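Local structure of diaphanous protein (Entamoeba histolytica, 4DVG) at residues B[86-91]-B[131-136]; B[271-276]-B[293-298]. The protein probably acts as a diaphanous-related formin, whose GTPase-binding and FH3 regions would receive Rho-type GTPase signals that control actin assembly. All coordinates share one frame; numbering follows the deposited sequence.

How the interactions relate
Interaction 1 and interaction 2 flank the middle of the chain, with their own centres 37 Å apart and their nearest atoms about 24 Å apart, so neither touches the other. Interaction 1 comes first along the chain: helices 83-93 and 127-141 meet in the GTPase-binding region, and helices 269-277 and 290-309 meet later, in the FH3 region. The two contacts share no helix. Each is a local helix-to-helix junction in an elongated body whose only regular secondary structure is helix. Each region thus packs its own helices locally, and the chain of another protein reaches helix 83-93 of interaction 1 but neither segment of interaction 2, consistent with partner recognition at the GTPase-binding end.

Interaction 1: B[86-91]-B[131-136]; sequences EMVVVF and ERKCCE
V88 on helix 83-93 faces E136 on helix 127-141, and their CA atoms, 6.8 Å apart, are the nearest CA pair across the two segments. This is a helix-to-helix contact in the helical GTPase-binding region, of the kind expected in the armadillo-like arrays of diaphanous formins. A single buried valine carries one side of it, with no hydrogen bond between the segments. V88 aims both methyls at the partner helix, while the long aliphatic parts of K133 and E136 run across it at about right angles. The bend of the K133 chain at chi2 (-47°) brings its CD to 3.7 Å from V88 CG2, so the lysine contributes a methylene here. V137 continues the apolar patch on helix 127-141, touching V88 as well as M87 and F91. Elsewhere on helix 83-93, E86 OE2 and F91 O form hydrogen bonds with side chains of another protein's chain. E136 leans over the valine with CG anti to its backbone N (chi1 173°): E136 CG lies 3.7 Å from V88 CG2, and E136 CD lies 4.0 Å from V88 CG1.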
ATOM      1  N   GLU B  86     -11.280  -0.142   8.686  1.00 63.98           N
ATOM      2  CA  GLU B  86     -10.998  -1.547   8.881  1.00 59.81           C
ATOM      3  C   GLU B  86     -10.609  -2.138   7.538  1.00 57.75           C
ATOM      4  O   GLU B  86      -9.726  -2.994   7.452  1.00 56.28           O
ATOM      5  CB  GLU B  86     -12.212  -2.255   9.471  1.00 63.03           C
ATOM      6  CG  GLU B  86     -11.866  -3.472  10.325  1.00 74.33           C
ATOM      7  CD  GLU B  86     -11.078  -3.114  11.580  1.00 79.78           C
ATOM      8  OE1 GLU B  86     -10.906  -1.896  11.859  1.00 77.49           O
ATOM      9  OE2 GLU B  86     -10.639  -4.056  12.286  1.00 79.77           O
HETATM   10  N   MSE B  87     -11.257  -1.643   6.485  1.00 53.54           N
HETATM   11  CA  MSE B  87     -10.999  -2.119   5.134  1.00 54.70           C
HETATM   12  C   MSE B  87      -9.596  -1.768   4.661  1.00 54.32           C
HETATM   13  O   MSE B  87      -8.996  -2.506   3.870  1.00 53.01           O
HETATM   14  CB  MSE B  87     -12.024  -1.560   4.172  1.00 54.95           C
HETATM   15  CG  MSE B  87     -13.385  -2.198   4.331  1.00 62.87           C
HETATM   16 SE   MSE B  87     -14.534  -1.804   2.817  1.00 86.83          SE
HETATM   17  CE  MSE B  87     -15.249  -0.095   3.384  1.00 67.42           C
ATOM     18  N   VAL B  88      -9.070  -0.654   5.157  1.00 46.88           N
ATOM     19  CA  VAL B  88      -7.706  -0.286   4.843  1.00 49.56           C
ATOM     20  C   VAL B  88      -6.784  -1.384   5.363  1.00 59.61           C
ATOM     21  O   VAL B  88      -6.004  -1.962   4.597  1.00 62.92           O
ATOM     22  CB  VAL B  88      -7.368   1.108   5.375  1.00 48.81           C
ATOM     23  CG1 VAL B  88      -5.852   1.379   5.365  1.00 44.95           C
ATOM     24  CG2 VAL B  88      -8.110   2.142   4.540  1.00 48.03           C
ATOM     25  N   VAL B  89      -6.924  -1.712   6.644  1.00 54.54           N
ATOM     26  CA  VAL B  89      -6.150  -2.792   7.229  1.00 56.39           C
ATOM     27  C   VAL B  89      -6.320  -4.084   6.419  1.00 54.14           C
ATOM     28  O   VAL B  89      -5.352  -4.713   6.006  1.00 54.98           O
ATOM     29  CB  VAL B  89      -6.526  -3.037   8.719  1.00 49.16           C
ATOM     30  CG1 VAL B  89      -5.758  -4.219   9.286  1.00 51.42           C
ATOM     31  CG2 VAL B  89      -6.249  -1.800   9.554  1.00 50.94           C
ATOM     32  N   VAL B  90      -7.560  -4.475   6.190  1.00 60.06           N
ATOM     33  CA  VAL B  90      -7.822  -5.761   5.559  1.00 55.24           C
ATOM     34  C   VAL B  90      -7.214  -5.873   4.154  1.00 53.83           C
ATOM     35  O   VAL B  90      -6.424  -6.772   3.907  1.00 58.93           O
ATOM     36  CB  VAL B  90      -9.321  -6.081   5.567  1.00 49.99           C
ATOM     37  CG1 VAL B  90      -9.602  -7.295   4.741  1.00 52.12           C
ATOM     38  CG2 VAL B  90      -9.780  -6.295   6.993  1.00 55.08           C
ATOM     39  N   PHE B  91      -7.534  -4.935   3.259  1.00 51.36           N
ATOM     40  CA  PHE B  91      -7.054  -5.006   1.875  1.00 49.28           C
ATOM     41  C   PHE B  91      -5.544  -4.840   1.696  1.00 56.01           C
ATOM     42  O   PHE B  91      -4.947  -5.443   0.799  1.00 65.13           O
ATOM     43  CB  PHE B  91      -7.814  -4.032   0.979  1.00 38.59           C
ATOM     44  CG  PHE B  91      -9.233  -4.448   0.713  1.00 43.09           C
ATOM     45  CD1 PHE B  91      -9.501  -5.630   0.031  1.00 46.84           C
ATOM     46  CD2 PHE B  91     -10.299  -3.663   1.141  1.00 46.55           C
ATOM     47  CE1 PHE B  91     -10.817  -6.026  -0.234  1.00 56.31           C
ATOM     48  CE2 PHE B  91     -11.608  -4.050   0.892  1.00 54.45           C
ATOM     49  CZ  PHE B  91     -11.874  -5.239   0.197  1.00 53.26           C
ATOM     50  N   GLU B 131     -13.550  10.792   1.933  1.00 66.83           N
ATOM     51  CA  GLU B 131     -13.223  10.593   0.525  1.00 62.72           C
ATOM     52  C   GLU B 131     -11.854   9.935   0.389  1.00 56.84           C
ATOM     53  O   GLU B 131     -11.698   8.947  -0.323  1.00 54.92           O
ATOM     54  CB  GLU B 131     -13.273  11.907  -0.263  1.00 65.01           C
ATOM     55  CG  GLU B 131     -13.073  11.710  -1.766  1.00 65.46           C
ATOM     56  CD  GLU B 131     -13.302  12.974  -2.592  1.00 73.70           C
ATOM     57  OE1 GLU B 131     -14.303  13.686  -2.362  1.00 79.37           O
ATOM     58  OE2 GLU B 131     -12.476  13.249  -3.489  1.00 77.17           O
ATOM     59  N   ARG B 132     -10.872  10.483   1.098  1.00 55.13           N
ATOM     60  CA  ARG B 132      -9.508   9.977   1.051  1.00 48.42           C
ATOM     61  C   ARG B 132      -9.334   8.522   1.499  1.00 48.98           C
ATOM     62  O   ARG B 132      -8.530   7.816   0.897  1.00 50.14           O
ATOM     63  CB  ARG B 132      -8.553  10.897   1.813  1.00 50.84           C
ATOM     64  CG  ARG B 132      -8.407  12.266   1.175  1.00 58.95           C
ATOM     65  CD  ARG B 132      -7.259  13.013   1.760  1.00 61.46           C
ATOM     66  NE  ARG B 132      -7.244  14.409   1.349  1.00 61.63           N
ATOM     67  CZ  ARG B 132      -6.560  15.346   2.000  1.00 66.04           C
ATOM     68  NH1 ARG B 132      -5.852  15.004   3.073  1.00 62.55           N
ATOM     69  NH2 ARG B 132      -6.580  16.610   1.586  1.00 55.98           N
ATOM     70  N   LYS B 133     -10.062   8.074   2.534  1.00 44.87           N
ATOM     71  CA  LYS B 133     -10.007   6.655   2.915  1.00 55.10           C
ATOM     72  C   LYS B 133     -10.424   5.795   1.729  1.00 55.50           C
ATOM     73  O   LYS B 133      -9.780   4.779   1.434  1.00 54.84           O
ATOM     74  CB  LYS B 133     -10.869   6.310   4.141  1.00 56.44           C
ATOM     75  CG  LYS B 133     -10.130   6.397   5.471  1.00 65.89           C
ATOM     76  CD  LYS B 133      -8.774   5.704   5.430  1.00 71.36           C
ATOM     77  CE  LYS B 133      -7.981   5.913   6.736  1.00 78.06           C
ATOM     78  NZ  LYS B 133      -7.948   7.337   7.265  1.00 76.75           N
ATOM     79  N   CYS B 134     -11.495   6.219   1.054  1.00 49.46           N
ATOM     80  CA  CYS B 134     -11.938   5.566  -0.174  1.00 56.26           C
ATOM     81  C   CYS B 134     -10.804   5.350  -1.173  1.00 51.07           C
ATOM     82  O   CYS B 134     -10.638   4.252  -1.697  1.00 53.17           O
ATOM     83  CB  CYS B 134     -13.041   6.378  -0.842  1.00 57.73           C
ATOM     84  SG  CYS B 134     -14.670   5.843  -0.415  1.00 84.40           S
ATOM     85  N   CYS B 135     -10.039   6.401  -1.445  1.00 38.10           N
ATOM     86  CA  CYS B 135      -8.939   6.280  -2.380  1.00 41.89           C
ATOM     87  C   CYS B 135      -7.968   5.268  -1.867  1.00 48.51           C
ATOM     88  O   CYS B 135      -7.407   4.478  -2.645  1.00 53.47           O
ATOM     89  CB  CYS B 135      -8.214   7.614  -2.553  1.00 42.69           C
ATOM     90  SG  CYS B 135      -9.231   8.828  -3.390  1.00 56.73           S
ATOM     91  N   GLU B 136      -7.771   5.308  -0.550  1.00 45.39           N
ATOM     92  CA  GLU B 136      -6.793   4.474   0.119  1.00 48.22           C
ATOM     93  C   GLU B 136      -7.230   3.013  -0.019  1.00 47.44           C
ATOM     94  O   GLU B 136      -6.429   2.143  -0.375  1.00 51.74           O
ATOM     95  CB  GLU B 136      -6.620   4.925   1.570  1.00 49.32           C
ATOM     96  CG  GLU B 136      -5.748   4.034   2.420  1.00 52.79           C
ATOM     97  CD  GLU B 136      -5.018   4.790   3.541  1.00 61.59           C
ATOM     98  OE1 GLU B 136      -3.839   4.455   3.811  1.00 61.25           O
ATOM     99  OE2 GLU B 136      -5.614   5.719   4.140  0.51 63.86           O
TER

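Interaction 2: B[271-276]-B[293-298]; sequences NELENM and DFFDSW
L273 of helix 269-277 meets F294 and F295 of helix 290-309 where the two helices run at 127° to each other, their local axes 12.0 Å apart. The contact is mainly apolar, and no hydrogen bond links the segments. A CH-pi interaction joins L273 to F294: L273 CD1 sits 4.1 Å from the centroid of the F294 ring, 20° off its normal, displaced toward the rim so that F294 CD2 is its closest atom at 3.9 Å. The leucine and phenylalanine side chains cross at about a right angle, and F294 reaches the methyl because its CG stands anti to the backbone N (chi1 178°). Ordinary van der Waals packing makes up the rest of the contact. L273 CB approaches F295 CE2 at 4.1 Å, while E274 CG reaches F295 CZ at 4.0 Å; both come at the ring obliquely. E274 therefore takes part through its aliphatic chain, which extends beyond CG. Within helix 290-309 the aromatic rings also pack on one another: F294 CD2 lies 4.1 Å above the plane of the F295 ring, over its centre, and F295 CD1 lies in the plane of the W298 ring at its edge. Cation-pi contacts add charge to this cluster, from K277 to F295 and from K302 to W298. Further apolar cover comes from helix 236-249, where L242 touches L273 and I249 touches F294. Leucine and aromatic side chains interleaved between successive, steeply crossed helices are consistent with the armadillo-like helical packing of a formin FH3 domain.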
ATOM      1  N   ASN B 271       3.782  22.013 -26.910  1.00 63.81           N
ATOM      2  CA  ASN B 271       4.578  23.063 -26.289  1.00 74.10           C
ATOM      3  C   ASN B 271       4.999  22.676 -24.877  1.00 71.80           C
ATOM      4  O   ASN B 271       6.000  23.166 -24.355  1.00 82.40           O
ATOM      5  CB  ASN B 271       3.837  24.406 -26.296  1.00 81.01           C
ATOM      6  CG  ASN B 271       3.952  25.125 -27.632  1.00 82.83           C
ATOM      7  OD1 ASN B 271       4.725  26.078 -27.770  1.00 84.06           O
ATOM      8  ND2 ASN B 271       3.185  24.669 -28.624  1.00 80.75           N
ATOM      9  N   GLU B 272       4.230  21.774 -24.280  1.00 63.84           N
ATOM     10  CA  GLU B 272       4.479  21.327 -22.929  1.00 63.89           C
ATOM     11  C   GLU B 272       5.695  20.407 -22.889  1.00 71.80           C
ATOM     12  O   GLU B 272       6.586  20.568 -22.038  0.87 70.99           O
ATOM     13  CB  GLU B 272       3.264  20.599 -22.383  1.00 62.01           C
ATOM     14  CG  GLU B 272       3.409  20.225 -20.934  1.00 67.47           C
ATOM     15  OE1 GLU B 272       2.737  22.428 -20.385  1.00 77.13           O
ATOM     16  OE2 GLU B 272       4.139  21.385 -19.023  1.00 75.74           O
ATOM     17  N   LEU B 273       5.744  19.455 -23.813  1.00 56.43           N
ATOM     18  CA  LEU B 273       6.882  18.546 -23.858  1.00 64.58           C
ATOM     19  C   LEU B 273       8.153  19.283 -24.257  1.00 71.46           C
ATOM     20  O   LEU B 273       9.193  19.127 -23.622  0.61 75.91           O
ATOM     21  CB  LEU B 273       6.624  17.367 -24.799  1.00 60.03           C
ATOM     22  CG  LEU B 273       5.299  16.668 -24.535  1.00 56.06           C
ATOM     23  CD1 LEU B 273       5.087  15.514 -25.511  1.00 51.85           C
ATOM     24  CD2 LEU B 273       5.226  16.221 -23.070  1.00 53.15           C
ATOM     25  N   GLU B 274       8.066  20.096 -25.305  1.00 74.90           N
ATOM     26  CA  GLU B 274       9.231  20.848 -25.743  1.00 77.08           C
ATOM     27  C   GLU B 274       9.805  21.712 -24.631  1.00 78.26           C
ATOM     28  O   GLU B 274      11.010  21.955 -24.610  1.00 91.93           O
ATOM     29  CB  GLU B 274       8.937  21.674 -26.995  1.00 81.51           C
ATOM     30  CG  GLU B 274       8.871  20.836 -28.257  1.00 87.36           C
ATOM     31  CD  GLU B 274       8.593  21.660 -29.493  1.00 95.93           C
ATOM     32  OE1 GLU B 274       8.708  22.901 -29.419  0.20 99.01           O
ATOM     33  OE2 GLU B 274       8.250  21.068 -30.538  1.00 97.68           O
ATOM     34  N   ASN B 275       8.968  22.173 -23.701  1.00 76.44           N
ATOM     35  CA  ASN B 275       9.508  22.906 -22.547  1.00 87.74           C
ATOM     36  C   ASN B 275      10.275  21.986 -21.592  1.00 91.69           C
ATOM     37  O   ASN B 275      11.205  22.418 -20.924  0.97103.18           O
ATOM     38  CB  ASN B 275       8.420  23.673 -21.779  1.00 84.45           C
ATOM     39  OD1 ASN B 275       8.639  25.447 -23.384  1.00 75.56           O
ATOM     40  ND2 ASN B 275       6.803  25.445 -22.099  1.00 71.88           N
HETATM   41  N   MSE B 276       9.876  20.718 -21.537  1.00 86.99           N
HETATM   42  CA  MSE B 276      10.499  19.751 -20.642  1.00 86.06           C
HETATM   43  C   MSE B 276      11.863  19.323 -21.154  1.00 90.79           C
HETATM   44  O   MSE B 276      12.728  18.928 -20.377  0.70 94.35           O
HETATM   45  CB  MSE B 276       9.596  18.531 -20.453  1.00 82.49           C
HETATM   46  CG  MSE B 276       8.350  18.826 -19.611  1.00 87.59           C
HETATM   47 SE   MSE B 276       6.985  17.397 -19.503  1.00 95.37          SE
HETATM   48  CE  MSE B 276       8.068  15.975 -18.702  1.00 78.83           C
ATOM     49  N   ASP B 293       9.409   8.977 -27.651  1.00 68.58           N
ATOM     50  CA  ASP B 293       8.537   8.037 -28.338  1.00 66.56           C
ATOM     51  C   ASP B 293       7.449   8.819 -29.028  1.00 68.78           C
ATOM     52  O   ASP B 293       7.122   8.547 -30.188  1.00 72.33           O
ATOM     53  CB  ASP B 293       7.926   7.002 -27.380  1.00 71.27           C
ATOM     54  CG  ASP B 293       8.939   5.953 -26.918  1.00 93.19           C
ATOM     55  OD1 ASP B 293      10.073   5.895 -27.466  1.00 98.50           O
ATOM     56  OD2 ASP B 293       8.594   5.178 -26.000  1.00 99.37           O
ATOM     57  N   PHE B 294       6.910   9.797 -28.305  1.00 61.94           N
ATOM     58  CA  PHE B 294       5.858  10.658 -28.807  1.00 59.02           C
ATOM     59  C   PHE B 294       6.283  11.320 -30.114  1.00 62.86           C
ATOM     60  O   PHE B 294       5.586  11.218 -31.115  0.77 60.80           O
ATOM     61  CB  PHE B 294       5.476  11.723 -27.767  1.00 57.20           C
ATOM     62  CG  PHE B 294       4.424  12.675 -28.251  1.00 52.15           C
ATOM     63  CD1 PHE B 294       3.087  12.428 -28.011  1.00 52.73           C
ATOM     64  CD2 PHE B 294       4.773  13.800 -28.980  1.00 52.82           C
ATOM     65  CE1 PHE B 294       2.108  13.298 -28.483  1.00 55.24           C
ATOM     66  CE2 PHE B 294       3.807  14.673 -29.456  1.00 48.44           C
ATOM     67  CZ  PHE B 294       2.478  14.431 -29.213  1.00 50.99           C
ATOM     68  N   PHE B 295       7.438  11.980 -30.107  1.00 69.99           N
ATOM     69  CA  PHE B 295       7.924  12.684 -31.294  1.00 72.25           C
ATOM     70  C   PHE B 295       8.268  11.738 -32.432  1.00 76.29           C
ATOM     71  O   PHE B 295       7.866  11.968 -33.571  1.00 75.52           O
ATOM     72  CB  PHE B 295       9.110  13.607 -30.954  1.00 68.87           C
ATOM     73  CG  PHE B 295       8.700  14.829 -30.191  1.00 65.66           C
ATOM     74  CD1 PHE B 295       7.975  15.831 -30.815  1.00 63.84           C
ATOM     75  CD2 PHE B 295       8.984  14.949 -28.845  0.46 69.39           C
ATOM     76  CE1 PHE B 295       7.564  16.936 -30.126  1.00 62.90           C
ATOM     77  CE2 PHE B 295       8.582  16.057 -28.147  1.00 71.38           C
ATOM     78  CZ  PHE B 295       7.866  17.053 -28.788  1.00 70.82           C
ATOM     79  N   ASP B 296       9.005  10.677 -32.110  1.00 75.72           N
ATOM     80  CA  ASP B 296       9.343   9.650 -33.087  1.00 74.72           C
ATOM     81  C   ASP B 296       8.088   9.085 -33.776  1.00 71.82           C
ATOM     82  O   ASP B 296       8.117   8.774 -34.962  1.00 80.36           O
ATOM     83  CB  ASP B 296      10.170   8.516 -32.452  1.00 76.76           C
ATOM     84  CG  ASP B 296      11.564   8.968 -32.000  1.00 89.65           C
ATOM     85  OD1 ASP B 296      12.077   9.978 -32.530  0.53 95.74           O
ATOM     86  OD2 ASP B 296      12.155   8.304 -31.115  1.00 91.72           O
ATOM     87  N   SER B 297       6.992   8.957 -33.040  1.00 59.69           N
ATOM     88  CA  SER B 297       5.758   8.388 -33.595  1.00 60.21           C
ATOM     89  C   SER B 297       4.989   9.445 -34.392  1.00 69.35           C
ATOM     90  O   SER B 297       4.325   9.129 -35.372  0.81 72.63           O
ATOM     91  CB  SER B 297       4.904   7.777 -32.469  1.00 53.23           C
ATOM     92  OG  SER B 297       3.572   7.464 -32.837  1.00 52.27           O
ATOM     93  N   TRP B 298       5.108  10.702 -33.975  1.00 73.00           N
ATOM     94  CA  TRP B 298       4.464  11.822 -34.652  1.00 69.64           C
ATOM     95  C   TRP B 298       5.098  12.049 -36.005  1.00 73.47           C
ATOM     96  O   TRP B 298       4.426  12.437 -36.958  1.00 71.13           O
ATOM     97  CB  TRP B 298       4.622  13.102 -33.837  1.00 69.68           C
ATOM     98  CG  TRP B 298       3.850  14.259 -34.363  1.00 63.96           C
ATOM     99  CD1 TRP B 298       2.831  14.216 -35.265  1.00 63.66           C
ATOM    100  CD2 TRP B 298       4.031  15.637 -34.027  1.00 63.77           C
ATOM    101  NE1 TRP B 298       2.355  15.476 -35.504  1.00 63.65           N
ATOM    102  CE2 TRP B 298       3.072  16.372 -34.756  1.00 66.79           C
ATOM    103  CE3 TRP B 298       4.896  16.324 -33.165  1.00 68.73           C
ATOM    104  CZ2 TRP B 298       2.956  17.769 -34.656  1.00 66.51           C
ATOM    105  CZ3 TRP B 298       4.782  17.719 -33.068  1.00 68.85           C
ATOM    106  CH2 TRP B 298       3.824  18.421 -33.815  1.00 66.12           C
TER